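Long-range contacts in polymeric immunoglobulin receptor (Mus musculus, PDB 4NOF), which probably binds polymeric immunoglobulins and carries them across epithelia, its extracellular part being released as secretory component: residues V12-I17 / D107-A112; V21-P26 / V78-L83; R29-S34 / S100-N105; L38-N43 / G89-Q94. One frame throughout, in Å; residues are numbered along the deposited sequence.

Contact 1: residues V12-I17 / D107-A112; sequences VYTKDI and DLQVLA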
loop_
_atom_site.group_PDB
_atom_site.type_symbol
_atom_site.label_atom_id
_atom_site.label_comp_id
_atom_site.label_asym_id
_atom_site.label_seq_id
_atom_site.Cartn_x
_atom_site.Cartn_y
_atom_site.Cartn_z
ATOM N N VAL A 12 -11.035 1.721 -1.770
ATOM C CA VAL A 12 -11.191 2.126 -0.389
ATOM C C VAL A 12 -11.314 0.903 0.521
ATOM O O VAL A 12 -12.092 -0.011 0.247
ATOM C CB VAL A 12 -12.456 3.004 -0.202
ATOM C CG1 VAL A 12 -12.603 3.419 1.245
ATOM C CG2 VAL A 12 -12.357 4.252 -1.071
ATOM N N TYR A 13 -10.523 0.896 1.595
ATOM C CA TYR A 13 -10.590 -0.068 2.678
ATOM C C TYR A 13 -11.019 0.659 3.964
ATOM O O TYR A 13 -10.498 1.710 4.293
ATOM C CB TYR A 13 -9.199 -0.683 2.922
ATOM C CG TYR A 13 -8.647 -1.488 1.770
ATOM C CD1 TYR A 13 -7.888 -0.898 0.786
ATOM C CD2 TYR A 13 -8.898 -2.853 1.660
ATOM C CE1 TYR A 13 -7.364 -1.630 -0.252
ATOM C CE2 TYR A 13 -8.382 -3.598 0.607
ATOM C CZ TYR A 13 -7.610 -2.976 -0.347
ATOM O OH TYR A 13 -7.091 -3.694 -1.407
ATOM N N THR A 14 -11.970 0.086 4.703
ATOM C CA THR A 14 -12.489 0.710 5.907
ATOM C C THR A 14 -12.302 -0.298 7.046
ATOM O O THR A 14 -12.779 -1.448 6.956
ATOM C CB THR A 14 -13.996 1.066 5.737
ATOM O OG1 THR A 14 -14.171 1.973 4.649
ATOM C CG2 THR A 14 -14.562 1.715 6.978
ATOM N N LYS A 15 -11.553 0.091 8.063
ATOM C CA LYS A 15 -11.227 -0.785 9.172
ATOM C C LYS A 15 -11.328 -0.054 10.512
ATOM O O LYS A 15 -11.078 1.138 10.611
ATOM C CB LYS A 15 -9.818 -1.324 9.029
ATOM C CG LYS A 15 -9.587 -2.247 7.843
ATOM C CD LYS A 15 -10.305 -3.587 7.961
ATOM C CE LYS A 15 -10.245 -4.340 6.645
ATOM N NZ LYS A 15 -10.914 -5.669 6.726
ATOM N N ASP A 16 -11.691 -0.790 11.548
ATOM C CA ASP A 16 -11.622 -0.255 12.912
ATOM C C ASP A 16 -10.190 -0.157 13.433
ATOM O O ASP A 16 -9.324 -0.949 13.088
ATOM C CB ASP A 16 -12.399 -1.179 13.855
ATOM C CG ASP A 16 -13.889 -1.015 13.749
ATOM O OD1 ASP A 16 -14.382 -0.115 13.012
ATOM O OD2 ASP A 16 -14.572 -1.797 14.462
ATOM N N ILE A 17 -9.950 0.828 14.277
ATOM C CA ILE A 17 -8.671 0.990 14.922
ATOM C C ILE A 17 -8.252 -0.318 15.607
ATOM O O ILE A 17 -9.084 -1.035 16.160
ATOM C CB ILE A 17 -8.697 2.183 15.912
ATOM C CG1 ILE A 17 -7.293 2.508 16.408
ATOM C CG2 ILE A 17 -9.636 1.934 17.075
ATOM C CD1 ILE A 17 -7.204 3.900 16.981
ATOM N N ASP A 107 -7.156 3.977 -0.559
ATOM C CA ASP A 107 -7.537 4.875 0.529
ATOM C C ASP A 107 -7.888 4.009 1.727
ATOM O O ASP A 107 -8.709 3.091 1.611
ATOM C CB ASP A 107 -8.748 5.726 0.119
ATOM C CG ASP A 107 -8.999 6.905 1.011
ATOM O OD1 ASP A 107 -8.286 7.173 2.000
ATOM O OD2 ASP A 107 -9.952 7.645 0.681
ATOM N N LEU A 108 -7.184 4.234 2.833
ATOM C CA LEU A 108 -7.457 3.553 4.077
ATOM C C LEU A 108 -8.232 4.479 5.006
ATOM O O LEU A 108 -7.780 5.550 5.369
ATOM C CB LEU A 108 -6.152 3.097 4.734
ATOM C CG LEU A 108 -6.336 2.304 6.012
ATOM C CD1 LEU A 108 -7.207 1.075 5.785
ATOM C CD2 LEU A 108 -4.962 1.913 6.552
ATOM N N GLN A 109 -9.436 4.063 5.359
ATOM C CA GLN A 109 -10.234 4.752 6.359
ATOM C C GLN A 109 -10.163 3.930 7.634
ATOM O O GLN A 109 -10.457 2.722 7.628
ATOM C CB GLN A 109 -11.680 4.904 5.852
ATOM C CG GLN A 109 -12.607 5.512 6.907
ATOM C CD GLN A 109 -14.017 5.751 6.360
ATOM O OE1 GLN A 109 -14.874 4.863 6.399
ATOM N NE2 GLN A 109 -14.238 6.939 5.833
ATOM N N VAL A 110 -9.694 4.558 8.693
ATOM C CA VAL A 110 -9.573 3.954 9.997
ATOM C C VAL A 110 -10.598 4.613 10.921
ATOM O O VAL A 110 -10.584 5.817 11.155
ATOM C CB VAL A 110 -8.159 4.091 10.588
ATOM C CG1 VAL A 110 -8.090 3.386 11.948
ATOM C CG2 VAL A 110 -7.102 3.526 9.645
ATOM N N LEU A 111 -11.477 3.808 11.460
ATOM C CA LEU A 111 -12.513 4.325 12.360
ATOM C C LEU A 111 -11.992 4.271 13.794
ATOM O O LEU A 111 -11.602 3.218 14.285
ATOM C CB LEU A 111 -13.786 3.518 12.203
ATOM C CG LEU A 111 -14.654 3.831 10.974
ATOM C CD1 LEU A 111 -14.095 3.302 9.679
ATOM C CD2 LEU A 111 -16.037 3.260 11.205
ATOM N N ALA A 112 -11.982 5.416 14.427
ATOM C CA ALA A 112 -11.325 5.586 15.713
ATOM C C ALA A 112 -12.251 6.303 16.695
ATOM O O ALA A 112 -13.136 6.996 16.281
ATOM C CB ALA A 112 -10.069 6.374 15.488
#
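T14 and Q109 lie side by side on one face of a parallel strand pair, their side chains pointing the same way. The Q109 chain is extended, with CG anti to the backbone N (chi1 175°), and its OE1 comes up beside the threonine. The bond from T14 OG1 to Q109 OE1 is weak, at 3.5 Å. V12 and D107, two residues earlier on the same face, also lie side by side. There CG2 of V12 runs alongside CB of D107 at 4.1 Å. These four residues, with D16 and L111, lie on the outward face.

Y13 and K15 turn to the other face, together with L108 and V110. The carbonyl of D107 lies at the edge of the Y13 ring, near its plane. Y13 OH itself is hydrogen-bonded to E24 N of strand 21-26, and both Y13 and K15 pack on V21. The K15 side chain leads away from strand 107-111 and touches a bound N-acetylglucosamine. I17 CB meets V110 CG1 at 4.2 Å, while I17 CD1 meets CB of A112 at 4.1 Å.

The backbone runs in register. Y13 N gives a bond of 2.8 Å to D107 O, and Q109 N returns one of the same length to Y13 O. K15 pairs with Q109 and L111 in the same way, and I17 N closes the series on L111 O. The strand segments run parallel within 21°. A parallel pairing of the N-terminal strand with the last strand is the A'–G edge of an immunoglobulin V-set domain.

Contact 2: residues V21-P26 / V78-L83; sequences VTIECP and VNISHL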
loop_
_atom_site.group_PDB
_atom_site.type_symbol
_atom_site.label_atom_id
_atom_site.label_comp_id
_atom_site.label_asym_id
_atom_site.label_seq_id
_atom_site.Cartn_x
_atom_site.Cartn_y
_atom_site.Cartn_z
ATOM N N VAL A 21 -5.335 -4.774 7.830
ATOM C CA VAL A 21 -5.823 -4.675 6.477
ATOM C C VAL A 21 -4.823 -5.325 5.551
ATOM O O VAL A 21 -3.610 -5.185 5.750
ATOM C CB VAL A 21 -6.086 -3.207 6.042
ATOM C CG1 VAL A 21 -4.823 -2.339 6.069
ATOM C CG2 VAL A 21 -6.722 -3.166 4.679
ATOM N N THR A 22 -5.333 -6.026 4.551
ATOM C CA THR A 22 -4.510 -6.535 3.471
ATOM C C THR A 22 -4.810 -5.745 2.218
ATOM O O THR A 22 -5.889 -5.847 1.637
ATOM C CB THR A 22 -4.739 -8.036 3.209
ATOM O OG1 THR A 22 -4.402 -8.758 4.397
ATOM C CG2 THR A 22 -3.847 -8.501 2.039
ATOM N N ILE A 23 -3.840 -4.931 1.795
ATOM C CA ILE A 23 -3.952 -4.085 0.597
ATOM C C ILE A 23 -3.494 -4.888 -0.626
ATOM O O ILE A 23 -2.429 -5.473 -0.604
ATOM C CB ILE A 23 -3.065 -2.821 0.742
ATOM C CG1 ILE A 23 -3.528 -1.970 1.923
ATOM C CG2 ILE A 23 -3.047 -2.004 -0.555
ATOM C CD1 ILE A 23 -2.572 -0.860 2.297
ATOM N N GLU A 24 -4.314 -4.905 -1.666
ATOM C CA GLU A 24 -4.033 -5.571 -2.922
ATOM C C GLU A 24 -3.433 -4.600 -3.933
ATOM O O GLU A 24 -4.030 -3.541 -4.248
ATOM C CB GLU A 24 -5.321 -6.154 -3.498
ATOM C CG GLU A 24 -5.076 -7.013 -4.728
ATOM C CD GLU A 24 -6.310 -7.811 -5.140
ATOM O OE1 GLU A 24 -6.826 -8.577 -4.295
ATOM O OE2 GLU A 24 -6.741 -7.675 -6.303
ATOM N N CYS A 25 -2.282 -4.962 -4.482
ATOM C CA CYS A 25 -1.546 -4.121 -5.427
ATOM C C CYS A 25 -1.369 -4.875 -6.750
ATOM O O CYS A 25 -0.407 -5.641 -6.908
ATOM C CB CYS A 25 -0.170 -3.784 -4.857
ATOM S SG CYS A 25 -0.257 -2.772 -3.348
ATOM N N PRO A 26 -2.287 -4.665 -7.697
ATOM C CA PRO A 26 -2.160 -5.291 -9.017
ATOM C C PRO A 26 -1.091 -4.671 -9.890
ATOM O O PRO A 26 -0.796 -3.493 -9.776
ATOM C CB PRO A 26 -3.543 -5.076 -9.678
ATOM C CG PRO A 26 -4.336 -4.217 -8.761
ATOM C CD PRO A 26 -3.490 -3.820 -7.578
ATOM N N VAL A 78 0.220 -6.037 0.678
ATOM C CA VAL A 78 0.803 -5.498 1.901
ATOM C C VAL A 78 -0.183 -5.589 3.045
ATOM O O VAL A 78 -1.278 -5.032 2.975
ATOM C CB VAL A 78 1.259 -4.034 1.731
ATOM C CG1 VAL A 78 1.849 -3.523 3.027
ATOM C CG2 VAL A 78 2.279 -3.933 0.599
ATOM N N ASN A 79 0.171 -6.352 4.075
ATOM C CA ASN A 79 -0.655 -6.408 5.254
ATOM C C ASN A 79 -0.150 -5.391 6.217
ATOM O O ASN A 79 1.036 -5.340 6.477
ATOM C CB ASN A 79 -0.661 -7.791 5.919
ATOM C CG ASN A 79 -1.665 -7.858 7.070
ATOM O OD1 ASN A 79 -1.284 -7.694 8.207
ATOM N ND2 ASN A 79 -2.945 -7.995 6.759
ATOM N N ILE A 80 -1.044 -4.563 6.743
ATOM C CA ILE A 80 -0.695 -3.671 7.828
ATOM C C ILE A 80 -1.542 -4.006 9.029
ATOM O O ILE A 80 -2.772 -3.978 8.953
ATOM C CB ILE A 80 -0.877 -2.174 7.462
ATOM C CG1 ILE A 80 -0.079 -1.803 6.211
ATOM C CG2 ILE A 80 -0.443 -1.283 8.610
ATOM C CD1 ILE A 80 -0.480 -0.490 5.629
ATOM N N SER A 81 -0.876 -4.344 10.121
ATOM C CA SER A 81 -1.584 -4.710 11.358
ATOM C C SER A 81 -1.578 -3.589 12.408
ATOM O O SER A 81 -0.863 -2.610 12.295
ATOM C CB SER A 81 -0.966 -5.969 11.936
ATOM O OG SER A 81 0.376 -5.756 12.289
ATOM N N HIS A 82 -2.382 -3.771 13.451
ATOM C CA HIS A 82 -2.451 -2.824 14.560
ATOM C C HIS A 82 -2.689 -1.406 14.064
ATOM O O HIS A 82 -1.986 -0.468 14.421
ATOM C CB HIS A 82 -1.159 -2.899 15.394
ATOM C CG HIS A 82 -0.911 -4.259 15.972
ATOM N ND1 HIS A 82 0.178 -5.032 15.625
ATOM C CD2 HIS A 82 -1.650 -5.013 16.821
ATOM C CE1 HIS A 82 0.113 -6.191 16.260
ATOM N NE2 HIS A 82 -0.988 -6.207 16.988
ATOM N N LEU A 83 -3.699 -1.255 13.219
ATOM C CA LEU A 83 -3.972 0.040 12.613
ATOM C C LEU A 83 -4.200 1.151 13.625
ATOM O O LEU A 83 -4.863 0.932 14.652
ATOM C CB LEU A 83 -5.166 -0.060 11.702
ATOM C CG LEU A 83 -4.914 -0.876 10.431
ATOM C CD1 LEU A 83 -6.230 -1.241 9.762
ATOM C CD2 LEU A 83 -4.034 -0.094 9.482
#
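V21 to I23 and V78 to I80 pair antiparallel as the B and E strands of an immunoglobulin fold. V21 and I80 are a hydrogen-bonded pair, with V21 N to I80 O at 2.9 Å and I80 N to V21 O at 2.8 Å. I23 and V78 form a second such pair. T22 and N79 face each other between them, and their side chains cross at about a right angle. The amide of N79 reaches over with ND2 to T22 OG1, at 2.9 Å and with the hydroxyl close to the amide plane. ND2 also bonds OD1 of N20, so two acceptors fix the rotation of the amide. An alanine here would probably leave T22 OG1 and N20 OD1 without this donor on the outward face.

The opposite face is buried and apolar. CG1 of V21 sits between the backbone N and the carbonyl carbon (chi1 61°), where it meets L83 CD1 at 4.1 Å. I23 and I80 touch through their CD1 atoms at 4.0 Å. I23 also packs on V106 of the other sheet, and C25 is bonded to C93 there. The aliphatic face and the intersheet disulfide are typical of the immunoglobulin beta-sandwich core.

Contact 3: residues R29-S34 / S100-N105; sequences RENAPS and SADKKN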
loop_
_atom_site.group_PDB
_atom_site.type_symbol
_atom_site.label_atom_id
_atom_site.label_comp_id
_atom_site.label_asym_id
_atom_site.label_seq_id
_atom_site.Cartn_x
_atom_site.Cartn_y
_atom_site.Cartn_z
ATOM N N ARG A 29 2.611 -7.804 -16.382
ATOM C CA ARG A 29 3.800 -8.632 -16.626
ATOM C C ARG A 29 5.093 -7.839 -16.844
ATOM O O ARG A 29 6.138 -8.206 -16.311
ATOM C CB ARG A 29 3.527 -9.591 -17.805
ATOM C CG ARG A 29 4.508 -10.746 -17.907
ATOM C CD ARG A 29 4.117 -11.702 -19.022
ATOM N NE ARG A 29 4.350 -11.127 -20.352
ATOM C CZ ARG A 29 3.430 -10.540 -21.120
ATOM N NH1 ARG A 29 2.163 -10.421 -20.720
ATOM N NH2 ARG A 29 3.784 -10.064 -22.313
ATOM N N GLU A 30 5.005 -6.715 -17.563
ATOM C CA GLU A 30 6.136 -5.829 -17.822
ATOM C C GLU A 30 6.939 -5.466 -16.543
ATOM O O GLU A 30 8.153 -5.275 -16.591
ATOM C CB GLU A 30 5.610 -4.553 -18.548
ATOM C CG GLU A 30 6.311 -3.241 -18.230
ATOM C CD GLU A 30 5.762 -2.056 -19.023
ATOM O OE1 GLU A 30 4.540 -1.800 -18.993
ATOM O OE2 GLU A 30 6.569 -1.364 -19.671
ATOM N N ASN A 31 6.254 -5.403 -15.404
ATOM C CA ASN A 31 6.875 -4.997 -14.147
ATOM C C ASN A 31 7.091 -6.097 -13.122
ATOM O O ASN A 31 7.537 -5.825 -12.003
ATOM C CB ASN A 31 6.062 -3.849 -13.526
ATOM C CG ASN A 31 6.294 -2.553 -14.260
ATOM O OD1 ASN A 31 7.426 -2.094 -14.352
ATOM N ND2 ASN A 31 5.256 -1.995 -14.827
ATOM N N ALA A 32 6.861 -7.346 -13.533
ATOM C CA ALA A 32 7.062 -8.511 -12.673
ATOM C C ALA A 32 8.464 -8.590 -12.073
ATOM O O ALA A 32 8.587 -8.894 -10.891
ATOM C CB ALA A 32 6.676 -9.804 -13.398
ATOM N N PRO A 33 9.524 -8.259 -12.839
ATOM C CA PRO A 33 10.862 -8.260 -12.236
ATOM C C PRO A 33 11.249 -7.030 -11.378
ATOM O O PRO A 33 12.287 -7.071 -10.736
ATOM C CB PRO A 33 11.814 -8.308 -13.459
ATOM C CG PRO A 33 10.963 -8.402 -14.667
ATOM C CD PRO A 33 9.571 -8.024 -14.294
ATOM N N SER A 34 10.416 -5.986 -11.364
ATOM C CA SER A 34 10.758 -4.707 -10.783
ATOM C C SER A 34 10.432 -4.642 -9.283
ATOM O O SER A 34 9.744 -5.487 -8.744
ATOM C CB SER A 34 9.983 -3.575 -11.456
ATOM O OG SER A 34 9.808 -3.724 -12.860
ATOM N N SER A 100 6.615 3.928 -16.774
ATOM C CA SER A 100 5.999 2.634 -17.095
ATOM C C SER A 100 5.616 1.810 -15.850
ATOM O O SER A 100 5.202 0.658 -15.971
ATOM C CB SER A 100 6.964 1.799 -17.915
ATOM O OG SER A 100 8.192 1.770 -17.244
ATOM N N ALA A 101 5.742 2.409 -14.676
ATOM C CA ALA A 101 5.366 1.699 -13.438
ATOM C C ALA A 101 3.863 1.435 -13.369
ATOM O O ALA A 101 3.052 2.235 -13.834
ATOM C CB ALA A 101 5.838 2.474 -12.226
ATOM N N ASP A 102 3.475 0.298 -12.803
ATOM C CA ASP A 102 2.062 0.031 -12.573
ATOM C C ASP A 102 1.714 0.565 -11.186
ATOM O O ASP A 102 2.372 0.189 -10.214
ATOM C CB ASP A 102 1.772 -1.462 -12.677
ATOM C CG ASP A 102 2.065 -2.031 -14.065
ATOM O OD1 ASP A 102 1.659 -1.414 -15.085
ATOM O OD2 ASP A 102 2.719 -3.093 -14.141
ATOM N N LYS A 103 0.700 1.432 -11.108
ATOM C CA LYS A 103 0.328 2.086 -9.854
ATOM C C LYS A 103 -1.120 1.786 -9.559
ATOM O O LYS A 103 -1.943 1.602 -10.481
ATOM C CB LYS A 103 0.551 3.596 -9.921
ATOM C CG LYS A 103 1.987 4.041 -10.042
ATOM C CD LYS A 103 2.013 5.548 -10.227
ATOM C CE LYS A 103 3.398 6.056 -10.521
ATOM N NZ LYS A 103 3.435 7.543 -10.489
ATOM N N LYS A 104 -1.448 1.685 -8.276
ATOM C CA LYS A 104 -2.819 1.522 -7.834
ATOM C C LYS A 104 -3.046 2.473 -6.654
ATOM O O LYS A 104 -2.290 2.447 -5.661
ATOM C CB LYS A 104 -3.099 0.078 -7.404
ATOM C CG LYS A 104 -4.490 -0.185 -6.801
ATOM C CD LYS A 104 -5.594 -0.030 -7.815
ATOM C CE LYS A 104 -6.944 -0.038 -7.124
ATOM N NZ LYS A 104 -8.062 0.145 -8.103
ATOM N N ASN A 105 -4.077 3.305 -6.765
ATOM C CA ASN A 105 -4.457 4.179 -5.691
ATOM C C ASN A 105 -5.334 3.442 -4.651
ATOM O O ASN A 105 -6.305 2.778 -5.012
ATOM C CB ASN A 105 -5.223 5.405 -6.246
ATOM C CG ASN A 105 -4.341 6.286 -7.103
ATOM O OD1 ASN A 105 -3.287 6.738 -6.654
ATOM N ND2 ASN A 105 -4.762 6.529 -8.324
HETATM O O HOH W 1 2.413 -2.182 -17.401
HETATM O O HOH W 2 8.637 0.173 -14.899
#
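Around N31 the backbone passes from the 3-10 segment 29-31 into a type I beta turn, N31 to S34, and no strand pairing forms, the N31 and A101 CA atoms being 6.9 Å apart. The buried side chain of N31 makes the link. Both hydrogens of its ND2 are used, one on S100 O at 2.9 Å and one on D102 OD2 at 2.8 Å. Both acceptors lie close to the amide plane. The D102 carboxylate is turned 84° from that plane, and ND2 meets OD2 from above the carboxylate plane. The same OD2 takes a bond from K28 N. On the other end, N31 OD1 accepts from S34 OG at 3.2 Å, across the turn. With both ends held, the amide is fixed in its rotation.

Two waters bridge the segments. One donates to E30 OE1 and D102 OD1, and so probably eases the repulsion of these like charges. The other joins N31 OD1 to S100 OG.

Loop 29-34 lies where CDR1 lies in a V domain, and S100 belongs to the CDR3-like loop. The contact ties the loop between strands 21-26 and 36-41 to the start of strand 102-111, which pairs with strand 89-95.

Contact 4: residues L38-N43 / G89-Q94; sequences LCKKTN and GLYICQ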
loop_
_atom_site.group_PDB
_atom_site.type_symbol
_atom_site.label_atom_id
_atom_site.label_comp_id
_atom_site.label_asym_id
_atom_site.label_seq_id
_atom_site.Cartn_x
_atom_site.Cartn_y
_atom_site.Cartn_z
ATOM N N LEU A 38 4.883 0.081 -1.439
ATOM C CA LEU A 38 3.724 0.862 -1.020
ATOM C C LEU A 38 4.232 2.148 -0.399
ATOM O O LEU A 38 5.168 2.124 0.421
ATOM C CB LEU A 38 2.884 0.088 0.005
ATOM C CG LEU A 38 1.559 0.713 0.475
ATOM C CD1 LEU A 38 0.541 0.717 -0.651
ATOM C CD2 LEU A 38 1.016 -0.002 1.709
ATOM N N CYS A 39 3.629 3.269 -0.791
ATOM C CA CYS A 39 3.934 4.545 -0.163
ATOM C C CYS A 39 2.660 5.273 0.261
ATOM O O CYS A 39 1.563 4.978 -0.224
ATOM C CB CYS A 39 4.767 5.428 -1.085
ATOM S SG CYS A 39 3.978 5.959 -2.612
ATOM N N LYS A 40 2.829 6.209 1.192
ATOM C CA LYS A 40 1.707 6.948 1.766
ATOM C C LYS A 40 1.769 8.370 1.253
ATOM O O LYS A 40 2.808 9.024 1.327
ATOM C CB LYS A 40 1.749 6.935 3.296
ATOM C CG LYS A 40 0.476 7.519 3.926
ATOM C CD LYS A 40 0.413 7.323 5.415
ATOM C CE LYS A 40 -0.965 7.588 6.040
ATOM N NZ LYS A 40 -1.415 8.956 5.851
ATOM N N LYS A 41 0.666 8.870 0.748
ATOM C CA LYS A 41 0.639 10.256 0.271
ATOM C C LYS A 41 0.696 11.342 1.350
ATOM O O LYS A 41 0.048 11.266 2.410
ATOM C CB LYS A 41 -0.597 10.498 -0.557
ATOM C CG LYS A 41 -0.582 9.773 -1.877
ATOM C CD LYS A 41 -1.179 10.616 -2.986
ATOM C CE LYS A 41 -2.159 9.789 -3.801
ATOM N NZ LYS A 41 -2.602 10.438 -5.060
ATOM N N THR A 42 1.521 12.340 1.057
ATOM C CA THR A 42 1.426 13.687 1.623
ATOM C C THR A 42 1.108 14.563 0.405
ATOM O O THR A 42 1.141 14.070 -0.731
ATOM C CB THR A 42 2.744 14.128 2.283
ATOM O OG1 THR A 42 3.332 13.016 2.962
ATOM C CG2 THR A 42 2.503 15.255 3.294
ATOM N N ASN A 43 0.802 15.841 0.598
ATOM C CA ASN A 43 0.216 16.611 -0.502
ATOM C C ASN A 43 1.048 16.587 -1.797
ATOM O O ASN A 43 0.477 16.456 -2.884
ATOM C CB ASN A 43 -0.154 18.041 -0.081
ATOM C CG ASN A 43 -1.207 18.661 -1.000
ATOM O OD1 ASN A 43 -0.976 18.827 -2.198
ATOM N ND2 ASN A 43 -2.368 19.002 -0.441
ATOM N N GLY A 89 -5.541 7.349 5.302
ATOM C CA GLY A 89 -5.265 8.260 4.210
ATOM C C GLY A 89 -4.964 7.514 2.920
ATOM O O GLY A 89 -5.198 6.301 2.801
ATOM N N LEU A 90 -4.440 8.269 1.959
ATOM C CA LEU A 90 -4.149 7.734 0.627
ATOM C C LEU A 90 -2.778 7.100 0.570
ATOM O O LEU A 90 -1.824 7.619 1.155
ATOM C CB LEU A 90 -4.183 8.844 -0.436
ATOM C CG LEU A 90 -5.590 9.402 -0.721
ATOM C CD1 LEU A 90 -5.489 10.708 -1.520
ATOM C CD2 LEU A 90 -6.472 8.374 -1.404
ATOM N N TYR A 91 -2.712 5.984 -0.165
ATOM C CA TYR A 91 -1.493 5.246 -0.445
ATOM C C TYR A 91 -1.439 4.945 -1.942
ATOM O O TYR A 91 -2.436 4.991 -2.664
ATOM C CB TYR A 91 -1.470 3.920 0.303
ATOM C CG TYR A 91 -1.413 3.986 1.816
ATOM C CD1 TYR A 91 -2.528 4.336 2.587
ATOM C CD2 TYR A 91 -0.253 3.595 2.494
ATOM C CE1 TYR A 91 -2.452 4.344 3.950
ATOM C CE2 TYR A 91 -0.194 3.577 3.871
ATOM C CZ TYR A 91 -1.288 3.971 4.602
ATOM O OH TYR A 91 -1.207 3.948 6.007
ATOM N N ILE A 92 -0.245 4.635 -2.409
ATOM C CA ILE A 92 -0.014 4.216 -3.786
ATOM C C ILE A 92 0.798 2.930 -3.778
ATOM O O ILE A 92 1.885 2.875 -3.159
ATOM C CB ILE A 92 0.711 5.294 -4.646
ATOM C CG1 ILE A 92 -0.094 6.586 -4.723
ATOM C CG2 ILE A 92 0.902 4.767 -6.044
ATOM C CD1 ILE A 92 0.662 7.725 -5.414
ATOM N N CYS A 93 0.250 1.910 -4.429
ATOM C CA CYS A 93 0.988 0.670 -4.780
ATOM C C CYS A 93 1.778 0.955 -6.011
ATOM O O CYS A 93 1.235 1.566 -6.954
ATOM C CB CYS A 93 0.048 -0.425 -5.216
ATOM S SG CYS A 93 -1.120 -1.012 -4.012
ATOM N N GLN A 94 3.016 0.483 -6.058
ATOM C CA GLN A 94 3.789 0.612 -7.303
ATOM C C GLN A 94 4.559 -0.649 -7.594
ATOM O O GLN A 94 5.183 -1.246 -6.700
ATOM C CB GLN A 94 4.745 1.788 -7.218
ATOM C CG GLN A 94 5.411 2.147 -8.544
ATOM C CD GLN A 94 6.153 3.479 -8.504
ATOM O OE1 GLN A 94 5.562 4.515 -8.244
ATOM N NE2 GLN A 94 7.446 3.455 -8.793
HETATM O O HOH W 3 -2.156 9.821 3.010
#
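Backbone hydrogen bonds join L38 to K41 with L90 to C93 as antiparallel strands. C39 N bonds I92 O at 3.0 Å, and I92 N bonds C39 O at 2.9 Å. K41 N adds a bond to L90 O at 2.8 Å.

Ring contacts centre on Y91. K40 CG, anti to the backbone N (chi1 -171°), lies over one face, offset toward the rim, 4.1 Å from the ring centroid in a CH-pi contact. CD and CE run on past CZ and OH, with K40 CE 3.6 Å from Y91 OH.

Among apolar contacts, L38 CD1 touches C93 SG at 4.1 Å. On the other face C39 SG, bonded to C46, lies against I92 CB, and the K41 chain crosses I92, with K41 CE 3.8 Å from I92 CD1.

At the polar ends, K40 NZ bonds A88 O and gives a bond to a water, which in turn donates to K41 O and L90 O. Y91 OH bonds D87 O and Y60 OH. A phenylalanine here would probably leave D87 O and Y60 OH without this partner.

The C93–C25 disulfide and the bond from Y91 OH to D87 O, a tyrosine corner, are hallmarks of strand F in immunoglobulin V domains.

Overall arrangement
From the N terminus, strand 11-16 comes first, and contact 1 pairs it with the last strand. The loop it closes spans nearly the whole domain, so the other three contacts nest inside it. Contact 2 starts on the next strand and closes the loop from 21-26 to 78-83 within the three-stranded sheet. Contact 3 begins in the loop after strand 21-26, before contact 2 has closed, and ends on strand 102-111. Contact 4 is nested inside contact 3. Contact 2 crosses both. Contacts 1 and 4 lie in the five-stranded sheet, where strand 102-111 also carries one side of contact 3. The C25–C93 disulfide joins contacts 2 and 4 across the sandwich.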